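Long-range contacts in sugar ABC transporter substrate-binding protein, BlMnBP1 (Bifidobacterium animalis subsp. lactis ATCC 27673, PDB 6I5R), which binds mannobiose and probably delivers manno-oligosaccharides derived from beta-mannan to the membrane permease of an ABC transporter: residues I36-I40 and E332-S337; S97-M101 and S337-V341; T225-K230 and W432-A437. Residue numbers count along the deposited sequence, not the author numbering.

Contact 1. Residues I36-I40 and E332-S337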
loop_
_atom_site.group_PDB
_atom_site.type_symbol
_atom_site.label_atom_id
_atom_site.label_comp_id
_atom_site.label_asym_id
_atom_site.label_seq_id
_atom_site.Cartn_x
_atom_site.Cartn_y
_atom_site.Cartn_z
ATOM N N ILE A 36 -21.108 -4.489 26.347
ATOM C CA ILE A 36 -19.695 -4.609 26.647
ATOM C C ILE A 36 -19.206 -3.307 27.245
ATOM O O ILE A 36 -19.539 -2.217 26.751
ATOM C CB ILE A 36 -18.887 -4.977 25.390
ATOM C CG1 ILE A 36 -19.375 -6.306 24.822
ATOM C CG2 ILE A 36 -17.411 -5.095 25.738
ATOM C CD1 ILE A 36 -18.784 -6.606 23.438
ATOM N N LYS A 37 -18.384 -3.430 28.282
ATOM C CA LYS A 37 -17.649 -2.316 28.880
ATOM C C LYS A 37 -16.180 -2.707 28.902
ATOM O O LYS A 37 -15.767 -3.550 29.709
ATOM C CB LYS A 37 -18.150 -2.020 30.293
ATOM C CG LYS A 37 -19.671 -1.804 30.395
ATOM C CD LYS A 37 -20.186 -1.847 31.829
ATOM C CE LYS A 37 -21.694 -1.566 31.890
ATOM N NZ LYS A 37 -22.426 -1.854 30.601
ATOM N N THR A 38 -15.386 -2.123 28.008
ATOM C CA THR A 38 -13.968 -2.453 27.974
ATOM C C THR A 38 -13.217 -1.365 27.218
ATOM O O THR A 38 -13.801 -0.422 26.662
ATOM C CB THR A 38 -13.740 -3.824 27.340
ATOM O OG1 THR A 38 -12.366 -4.194 27.425
ATOM C CG2 THR A 38 -14.124 -3.805 25.875
ATOM N N THR A 39 -11.902 -1.537 27.189
ATOM C CA THR A 39 -10.997 -0.668 26.465
ATOM C C THR A 39 -10.131 -1.507 25.545
ATOM O O THR A 39 -9.605 -2.545 25.949
ATOM C CB THR A 39 -10.121 0.106 27.432
ATOM O OG1 THR A 39 -10.941 0.922 28.270
ATOM C CG2 THR A 39 -9.171 0.976 26.673
ATOM N N ILE A 40 -9.976 -1.037 24.316
ATOM C CA ILE A 40 -9.130 -1.690 23.331
ATOM C C ILE A 40 -8.085 -0.699 22.857
ATOM O O ILE A 40 -8.326 0.511 22.803
ATOM C CB ILE A 40 -9.971 -2.239 22.166
ATOM C CG1 ILE A 40 -10.755 -1.122 21.493
ATOM C CG2 ILE A 40 -10.944 -3.317 22.735
ATOM C CD1 ILE A 40 -11.529 -1.566 20.225
ATOM N N GLU A 332 -14.104 -10.755 25.362
ATOM C CA GLU A 332 -14.754 -9.451 25.369
ATOM C C GLU A 332 -14.020 -8.483 24.454
ATOM O O GLU A 332 -14.640 -7.811 23.624
ATOM C CB GLU A 332 -14.832 -8.908 26.806
ATOM C CG GLU A 332 -15.636 -7.618 26.979
ATOM C CD GLU A 332 -15.834 -7.218 28.453
ATOM O OE1 GLU A 332 -14.892 -7.431 29.284
ATOM O OE2 GLU A 332 -16.955 -6.707 28.807
ATOM N N LYS A 333 -12.684 -8.425 24.571
ATOM C CA LYS A 333 -11.915 -7.480 23.764
ATOM C C LYS A 333 -11.851 -7.910 22.308
ATOM O O LYS A 333 -11.807 -7.060 21.415
ATOM C CB LYS A 333 -10.503 -7.309 24.329
ATOM C CG LYS A 333 -10.528 -6.675 25.716
ATOM C CD LYS A 333 -9.123 -6.329 26.218
ATOM C CE LYS A 333 -9.190 -5.704 27.613
ATOM N NZ LYS A 333 -7.917 -5.042 27.935
ATOM N N GLN A 334 -11.825 -9.215 22.046
ATOM C CA GLN A 334 -11.941 -9.674 20.670
ATOM C C GLN A 334 -13.233 -9.180 20.029
ATOM O O GLN A 334 -13.236 -8.708 18.886
ATOM C CB GLN A 334 -11.871 -11.198 20.613
ATOM C CG GLN A 334 -10.513 -11.780 20.903
ATOM C CD GLN A 334 -10.448 -13.242 20.584
ATOM O OE1 GLN A 334 -11.374 -13.781 20.036
ATOM N NE2 GLN A 334 -9.327 -13.891 20.900
ATOM N N GLU A 335 -14.344 -9.274 20.749
ATOM C CA GLU A 335 -15.615 -8.855 20.178
ATOM C C GLU A 335 -15.693 -7.338 20.079
ATOM O O GLU A 335 -16.114 -6.794 19.046
ATOM C CB GLU A 335 -16.770 -9.406 21.023
ATOM C CG GLU A 335 -18.116 -9.229 20.354
ATOM C CD GLU A 335 -19.275 -9.628 21.242
ATOM O OE1 GLU A 335 -19.061 -10.441 22.182
ATOM O OE2 GLU A 335 -20.396 -9.142 20.968
ATOM N N ALA A 336 -15.238 -6.631 21.114
ATOM C CA ALA A 336 -15.193 -5.178 21.037
ATOM C C ALA A 336 -14.365 -4.733 19.838
ATOM O O ALA A 336 -14.746 -3.813 19.116
ATOM C CB ALA A 336 -14.617 -4.589 22.316
ATOM N N SER A 337 -13.241 -5.407 19.605
ATOM C CA SER A 337 -12.352 -5.014 18.514
ATOM C C SER A 337 -12.998 -5.284 17.163
ATOM O O SER A 337 -12.823 -4.506 16.221
ATOM C CB SER A 337 -11.026 -5.767 18.630
ATOM O OG SER A 337 -10.288 -5.382 19.779
HETATM O O HOH W 1 -6.292 -3.654 25.800
#
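Ile-36, Ile-40 and Glu-332 lose the most surface where the start of strand 38-44 lies across the first turns of helix 331-346. Ile-36, in the loop just ahead of the strand, points at the helix and uses both ends of its branched side chain: CG2 rests on CG of Glu-332 at 3.3 Å, while CD1 extends to CD of Glu-335 at 3.8 Å. A beta-branched aliphatic residue suits this place, since it fills the space beside the methylene groups of the two glutamates. Glu-332, partly exposed, spends its aliphatic stem on this packing; its carboxylate lies at the border, with CD 4.1 Å from CB of Thr-38. Ile-40, two residues beyond Thr-38, faces the helix again, and its CG2 sits 3.9 Å from CB of Ala-336 and 3.7 Å from OG of Ser-337. That hydroxyl donates to the carbonyl O of Lys-333 (2.8 Å), so a polar group can be buried next to an isoleucine. Ala-336 sits between Ile-36 and Ile-40: its CB also meets CG2 of Thr-38 at 3.7 Å, and so short a side chain lets the strand come close. At the edge, water 1 accepts from NZ of Lys-333 (3.0 Å) and gives a weak bond to O of Thr-39 (3.5 Å). The axes of strand 38-40 and helix 332-337 come within 8.5 Å, with a crossing angle of -65°. Strand 38-44 pairs in parallel with strands 73-79 and 100-102, so the helix packs on one face of a partly parallel sheet, the alpha/beta layering of a periplasmic-binding-protein lobe.

Contact 2. Residues S97-M101 and S337-V341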
loop_
_atom_site.group_PDB
_atom_site.type_symbol
_atom_site.label_atom_id
_atom_site.label_comp_id
_atom_site.label_asym_id
_atom_site.label_seq_id
_atom_site.Cartn_x
_atom_site.Cartn_y
_atom_site.Cartn_z
ATOM N N SER A 97 -0.894 -6.731 24.783
ATOM C CA SER A 97 -0.708 -5.284 24.910
ATOM C C SER A 97 -1.330 -4.478 23.787
ATOM O O SER A 97 -1.171 -3.261 23.763
ATOM C CB SER A 97 0.774 -4.956 24.941
ATOM O OG SER A 97 1.365 -5.288 23.701
ATOM N N TRP A 98 -1.938 -5.128 22.813
ATOM C CA TRP A 98 -2.604 -4.459 21.708
ATOM C C TRP A 98 -3.840 -5.287 21.427
ATOM O O TRP A 98 -3.877 -6.474 21.733
ATOM C CB TRP A 98 -1.706 -4.354 20.461
ATOM C CG TRP A 98 -1.253 -5.685 19.983
ATOM C CD1 TRP A 98 -0.211 -6.428 20.473
ATOM C CD2 TRP A 98 -1.830 -6.461 18.922
ATOM N NE1 TRP A 98 -0.113 -7.617 19.783
ATOM C CE2 TRP A 98 -1.103 -7.667 18.839
ATOM C CE3 TRP A 98 -2.890 -6.253 18.044
ATOM C CZ2 TRP A 98 -1.400 -8.649 17.915
ATOM C CZ3 TRP A 98 -3.181 -7.234 17.116
ATOM C CH2 TRP A 98 -2.436 -8.419 17.063
ATOM N N ASP A 99 -4.845 -4.666 20.869
ATOM C CA ASP A 99 -6.074 -5.370 20.537
ATOM C C ASP A 99 -6.348 -5.399 19.049
ATOM O O ASP A 99 -6.779 -6.431 18.531
ATOM C CB ASP A 99 -7.238 -4.706 21.262
ATOM C CG ASP A 99 -7.099 -4.826 22.781
ATOM O OD1 ASP A 99 -7.312 -5.947 23.309
ATOM O OD2 ASP A 99 -6.736 -3.820 23.430
ATOM N N ILE A 100 -6.114 -4.284 18.374
ATOM C CA ILE A 100 -6.144 -4.187 16.920
ATOM C C ILE A 100 -4.840 -3.548 16.471
ATOM O O ILE A 100 -4.423 -2.546 17.055
ATOM C CB ILE A 100 -7.300 -3.311 16.413
ATOM C CG1 ILE A 100 -8.654 -3.839 16.820
ATOM C CG2 ILE A 100 -7.220 -3.161 14.868
ATOM C CD1 ILE A 100 -9.683 -2.738 16.788
ATOM N N MET A 101 -4.229 -4.090 15.411
ATOM C CA MET A 101 -3.155 -3.395 14.709
ATOM C C MET A 101 -3.389 -3.504 13.205
ATOM O O MET A 101 -4.187 -4.323 12.733
ATOM C CB MET A 101 -1.757 -3.943 15.044
ATOM C CG MET A 101 -1.490 -5.320 14.538
ATOM S SD MET A 101 0.269 -5.756 14.494
ATOM C CE MET A 101 0.654 -5.638 16.268
ATOM N N SER A 337 -13.241 -5.407 19.605
ATOM C CA SER A 337 -12.352 -5.014 18.514
ATOM C C SER A 337 -12.998 -5.284 17.163
ATOM O O SER A 337 -12.823 -4.506 16.221
ATOM C CB SER A 337 -11.026 -5.767 18.630
ATOM O OG SER A 337 -10.288 -5.382 19.779
ATOM N N MET A 338 -13.734 -6.399 17.048
ATOM C CA MET A 338 -14.353 -6.748 15.770
ATOM C C MET A 338 -15.521 -5.820 15.466
ATOM O O MET A 338 -15.765 -5.477 14.295
ATOM C CB MET A 338 -14.800 -8.217 15.775
ATOM C CG MET A 338 -15.226 -8.712 14.412
ATOM S SD MET A 338 -15.575 -10.499 14.321
ATOM C CE MET A 338 -14.109 -11.268 15.010
ATOM N N ILE A 339 -16.229 -5.386 16.512
ATOM C CA ILE A 339 -17.235 -4.339 16.354
ATOM C C ILE A 339 -16.602 -3.053 15.832
ATOM O O ILE A 339 -17.096 -2.448 14.881
ATOM C CB ILE A 339 -17.967 -4.109 17.686
ATOM C CG1 ILE A 339 -18.719 -5.386 18.060
ATOM C CG2 ILE A 339 -18.886 -2.909 17.593
ATOM C CD1 ILE A 339 -19.394 -5.359 19.431
ATOM N N PHE A 340 -15.487 -2.613 16.435
ATOM C CA PHE A 340 -14.849 -1.387 15.966
ATOM C C PHE A 340 -14.354 -1.525 14.523
ATOM O O PHE A 340 -14.478 -0.592 13.727
ATOM C CB PHE A 340 -13.694 -0.998 16.902
ATOM C CG PHE A 340 -12.988 0.255 16.468
ATOM C CD1 PHE A 340 -13.618 1.483 16.580
ATOM C CD2 PHE A 340 -11.722 0.199 15.926
ATOM C CE1 PHE A 340 -13.010 2.632 16.142
ATOM C CE2 PHE A 340 -11.094 1.364 15.487
ATOM C CZ PHE A 340 -11.740 2.576 15.610
ATOM N N VAL A 341 -13.769 -2.670 14.166
ATOM C CA VAL A 341 -13.340 -2.851 12.779
ATOM C C VAL A 341 -14.538 -2.786 11.842
ATOM O O VAL A 341 -14.498 -2.149 10.783
ATOM C CB VAL A 341 -12.577 -4.179 12.620
ATOM C CG1 VAL A 341 -12.385 -4.511 11.149
ATOM C CG2 VAL A 341 -11.242 -4.112 13.317
#
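Here the alpha/beta sandwich of a solute-binding-protein lobe continues inward, with helix 331-346 laid against the beginning of strand 100-102. Apolar packing dominates, and nearly all of it passes through Ile-100, which points at the helix. Its CD1 reaches CD2 of Phe-340, at the edge of the ring, at 3.7 Å, and CG2 of Val-341 at 4.0 Å. Beta-branching suits isoleucine to an extended strand, and its CG1-CD1 arm reaches out so that one methyl meets two neighbouring helix positions, while Phe-340 also makes edge-to-face pairs with Phe-42 and Phe-66. The polar residues take part through their carbon atoms or through hydroxyls already engaged. Asp-99 brings CB to 3.5 Å from OG of Ser-337, yet its carboxylate is turned to the backbone N of Thr-41, and the serine hydroxyl bonds to O of Lys-333 within the helix. Serine is small enough for the backbones to draw near, CA of Ile-100 and CA of Ser-337 being 6.5 Å apart; between them, CG1 of Ile-100 touches CB of Ser-337 at 3.6 Å.

Contact 3. Residues T225-K230 and W432-A437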
loop_
_atom_site.group_PDB
_atom_site.type_symbol
_atom_site.label_atom_id
_atom_site.label_comp_id
_atom_site.label_asym_id
_atom_site.label_seq_id
_atom_site.Cartn_x
_atom_site.Cartn_y
_atom_site.Cartn_z
ATOM N N THR A 225 8.180 -18.233 -11.270
ATOM C CA THR A 225 9.087 -17.797 -12.335
ATOM C C THR A 225 10.479 -17.573 -11.759
ATOM O O THR A 225 10.642 -16.786 -10.830
ATOM C CB THR A 225 8.584 -16.498 -12.968
ATOM O OG1 THR A 225 7.273 -16.723 -13.499
ATOM C CG2 THR A 225 9.548 -15.983 -14.047
ATOM N N LYS A 226 11.490 -18.231 -12.327
ATOM C CA LYS A 226 12.803 -18.184 -11.689
ATOM C C LYS A 226 13.482 -16.821 -11.797
ATOM O O LYS A 226 14.192 -16.411 -10.869
ATOM C CB LYS A 226 13.714 -19.244 -12.279
ATOM C CG LYS A 226 13.553 -20.562 -11.596
ATOM C CD LYS A 226 14.219 -21.639 -12.403
ATOM C CE LYS A 226 14.192 -22.984 -11.647
ATOM N NZ LYS A 226 14.830 -24.093 -12.408
ATOM N N GLU A 227 13.322 -16.114 -12.913
ATOM C CA GLU A 227 13.991 -14.824 -13.106
ATOM C C GLU A 227 12.980 -13.763 -13.533
ATOM O O GLU A 227 13.014 -13.243 -14.665
ATOM C CB GLU A 227 15.132 -14.947 -14.115
ATOM C CG GLU A 227 16.258 -15.856 -13.698
ATOM C CD GLU A 227 17.499 -15.664 -14.574
ATOM O OE1 GLU A 227 17.510 -16.136 -15.747
ATOM O OE2 GLU A 227 18.449 -15.000 -14.103
ATOM N N PRO A 228 12.103 -13.355 -12.610
ATOM C CA PRO A 228 11.036 -12.404 -12.967
ATOM C C PRO A 228 11.497 -10.968 -13.131
ATOM O O PRO A 228 10.718 -10.145 -13.622
ATOM C CB PRO A 228 10.052 -12.519 -11.799
ATOM C CG PRO A 228 10.936 -12.928 -10.607
ATOM C CD PRO A 228 12.021 -13.812 -11.205
ATOM N N PHE A 229 12.712 -10.641 -12.729
ATOM C CA PHE A 229 13.199 -9.278 -12.798
ATOM C C PHE A 229 13.986 -8.998 -14.066
ATOM O O PHE A 229 14.386 -7.852 -14.279
ATOM C CB PHE A 229 14.022 -8.999 -11.552
ATOM C CG PHE A 229 13.279 -9.339 -10.299
ATOM C CD1 PHE A 229 12.117 -8.652 -9.960
ATOM C CD2 PHE A 229 13.700 -10.367 -9.482
ATOM C CE1 PHE A 229 11.415 -8.976 -8.780
ATOM C CE2 PHE A 229 13.003 -10.693 -8.340
ATOM C CZ PHE A 229 11.868 -9.999 -7.983
ATOM N N LYS A 230 14.130 -10.001 -14.930
ATOM C CA LYS A 230 14.778 -9.810 -16.207
ATOM C C LYS A 230 13.934 -8.929 -17.121
ATOM O O LYS A 230 12.706 -8.890 -17.037
ATOM C CB LYS A 230 15.045 -11.163 -16.890
ATOM C CG LYS A 230 13.828 -11.884 -17.427
ATOM C CD LYS A 230 14.228 -13.222 -18.105
ATOM C CE LYS A 230 15.156 -13.004 -19.345
ATOM N NZ LYS A 230 14.444 -12.434 -20.513
ATOM N N TRP A 432 19.139 -9.916 -7.988
ATOM C CA TRP A 432 17.857 -10.359 -7.450
ATOM C C TRP A 432 17.392 -11.663 -8.099
ATOM O O TRP A 432 16.856 -12.538 -7.424
ATOM C CB TRP A 432 16.786 -9.281 -7.638
ATOM C CG TRP A 432 17.014 -7.945 -7.000
ATOM C CD1 TRP A 432 18.162 -7.462 -6.440
ATOM C CD2 TRP A 432 16.035 -6.899 -6.867
ATOM N NE1 TRP A 432 17.950 -6.187 -5.975
ATOM C CE2 TRP A 432 16.662 -5.814 -6.233
ATOM C CE3 TRP A 432 14.691 -6.778 -7.246
ATOM C CZ2 TRP A 432 15.994 -4.627 -5.963
ATOM C CZ3 TRP A 432 14.029 -5.608 -6.977
ATOM C CH2 TRP A 432 14.674 -4.545 -6.342
ATOM N N ASN A 433 17.526 -11.785 -9.422
ATOM C CA ASN A 433 17.041 -12.986 -10.095
ATOM C C ASN A 433 17.702 -14.244 -9.543
ATOM O O ASN A 433 17.058 -15.289 -9.429
ATOM C CB ASN A 433 17.285 -12.885 -11.604
ATOM C CG ASN A 433 16.220 -12.079 -12.300
ATOM O OD1 ASN A 433 15.067 -12.071 -11.877
ATOM N ND2 ASN A 433 16.592 -11.404 -13.383
ATOM N N GLN A 434 19.005 -14.184 -9.246
ATOM C CA GLN A 434 19.707 -15.387 -8.798
ATOM C C GLN A 434 19.227 -15.816 -7.409
ATOM O O GLN A 434 19.030 -17.016 -7.145
ATOM C CB GLN A 434 21.224 -15.125 -8.859
ATOM C CG GLN A 434 21.721 -15.075 -10.304
ATOM C CD GLN A 434 22.994 -14.267 -10.560
ATOM O OE1 GLN A 434 23.568 -13.649 -9.655
ATOM N NE2 GLN A 434 23.427 -14.267 -11.819
ATOM N N LYS A 435 18.955 -14.847 -6.533
ATOM C CA LYS A 435 18.408 -15.162 -5.221
ATOM C C LYS A 435 16.977 -15.660 -5.336
ATOM O O LYS A 435 16.588 -16.612 -4.648
ATOM C CB LYS A 435 18.467 -13.941 -4.303
ATOM C CG LYS A 435 19.910 -13.566 -3.918
ATOM C CD LYS A 435 20.031 -12.368 -2.995
ATOM C CE LYS A 435 21.510 -12.055 -2.723
ATOM N NZ LYS A 435 21.688 -10.769 -1.975
ATOM N N TRP A 436 16.172 -15.022 -6.192
ATOM C CA TRP A 436 14.799 -15.474 -6.389
ATOM C C TRP A 436 14.769 -16.845 -7.030
ATOM O O TRP A 436 13.997 -17.714 -6.616
ATOM C CB TRP A 436 14.054 -14.488 -7.276
ATOM C CG TRP A 436 12.609 -14.675 -7.325
ATOM C CD1 TRP A 436 11.906 -15.328 -8.290
ATOM C CD2 TRP A 436 11.653 -14.150 -6.413
ATOM N NE1 TRP A 436 10.564 -15.258 -8.025
ATOM C CE2 TRP A 436 10.386 -14.539 -6.873
ATOM C CE3 TRP A 436 11.748 -13.415 -5.233
ATOM C CZ2 TRP A 436 9.228 -14.220 -6.201
ATOM C CZ3 TRP A 436 10.607 -13.095 -4.582
ATOM C CH2 TRP A 436 9.357 -13.506 -5.054
ATOM N N ALA A 437 15.632 -17.057 -8.020
ATOM C CA ALA A 437 15.637 -18.310 -8.756
ATOM C C ALA A 437 15.895 -19.495 -7.828
ATOM O O ALA A 437 15.260 -20.543 -7.979
ATOM C CB ALA A 437 16.662 -18.228 -9.883
HETATM O O HOH W 2 19.173 -11.914 -14.684
#
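Phe-229 slots its ring between two tryptophans one turn apart, packing the loop between helices 217-224 and 239-252 on the C-terminal helix 425-443. The edge of Trp-432 meets its face (centroids 5.5 Å apart, planes at 86°), and its own edge is turned to the face of Trp-436 (5.5 Å, 76°), both T-shaped pairs in one aromatic cluster. Pro-228 adds a CH-pi contact, its CG lying 3.8 Å from the centroid of the five-membered ring of Trp-436. Pro-228 and Phe-229 are the central residues of a type I beta turn, Glu-227 to Lys-230, whose closing bond is weak. Asn-433 holds the turn from the helix side: its OD1 accepts from N of Phe-229 at 2.9 Å, and its ND2 donates to water 2, which in turn donates to OE2 of Glu-227. Small Ala-437 lets Lys-226 approach to 4.1 Å between their CA atoms; the lysine's amine forms a salt bridge with Glu-441. Flat rings thus supply the buried grip, while a short amide, able both to accept and to donate, fixes the turn on the helix.

Contacts 1 and 2 are two parts of one interface: both use helix 331-346, they share Ser-337, and strands 38-44 and 100-102 are neighbours in the sheet. Their centres are 8 Å apart, and they touch directly, for example at CD1 of Ile-40 and CB of Phe-340, 4.0 Å apart. Contact 3 lies far off, its centre 46 Å from that of contact 1 and 38 Å from that of contact 2. No residue of the three contacts belongs to the sugar pocket; in contact 2 the side chain of Ile-100 is about 14 Å from a bound mannose unit. Strand 38-44 nevertheless leads to pocket residues Asn-45 to Asp-48, whereas in contact 3 the side chain of Lys-226 lies about 4 Å from a zinc ion.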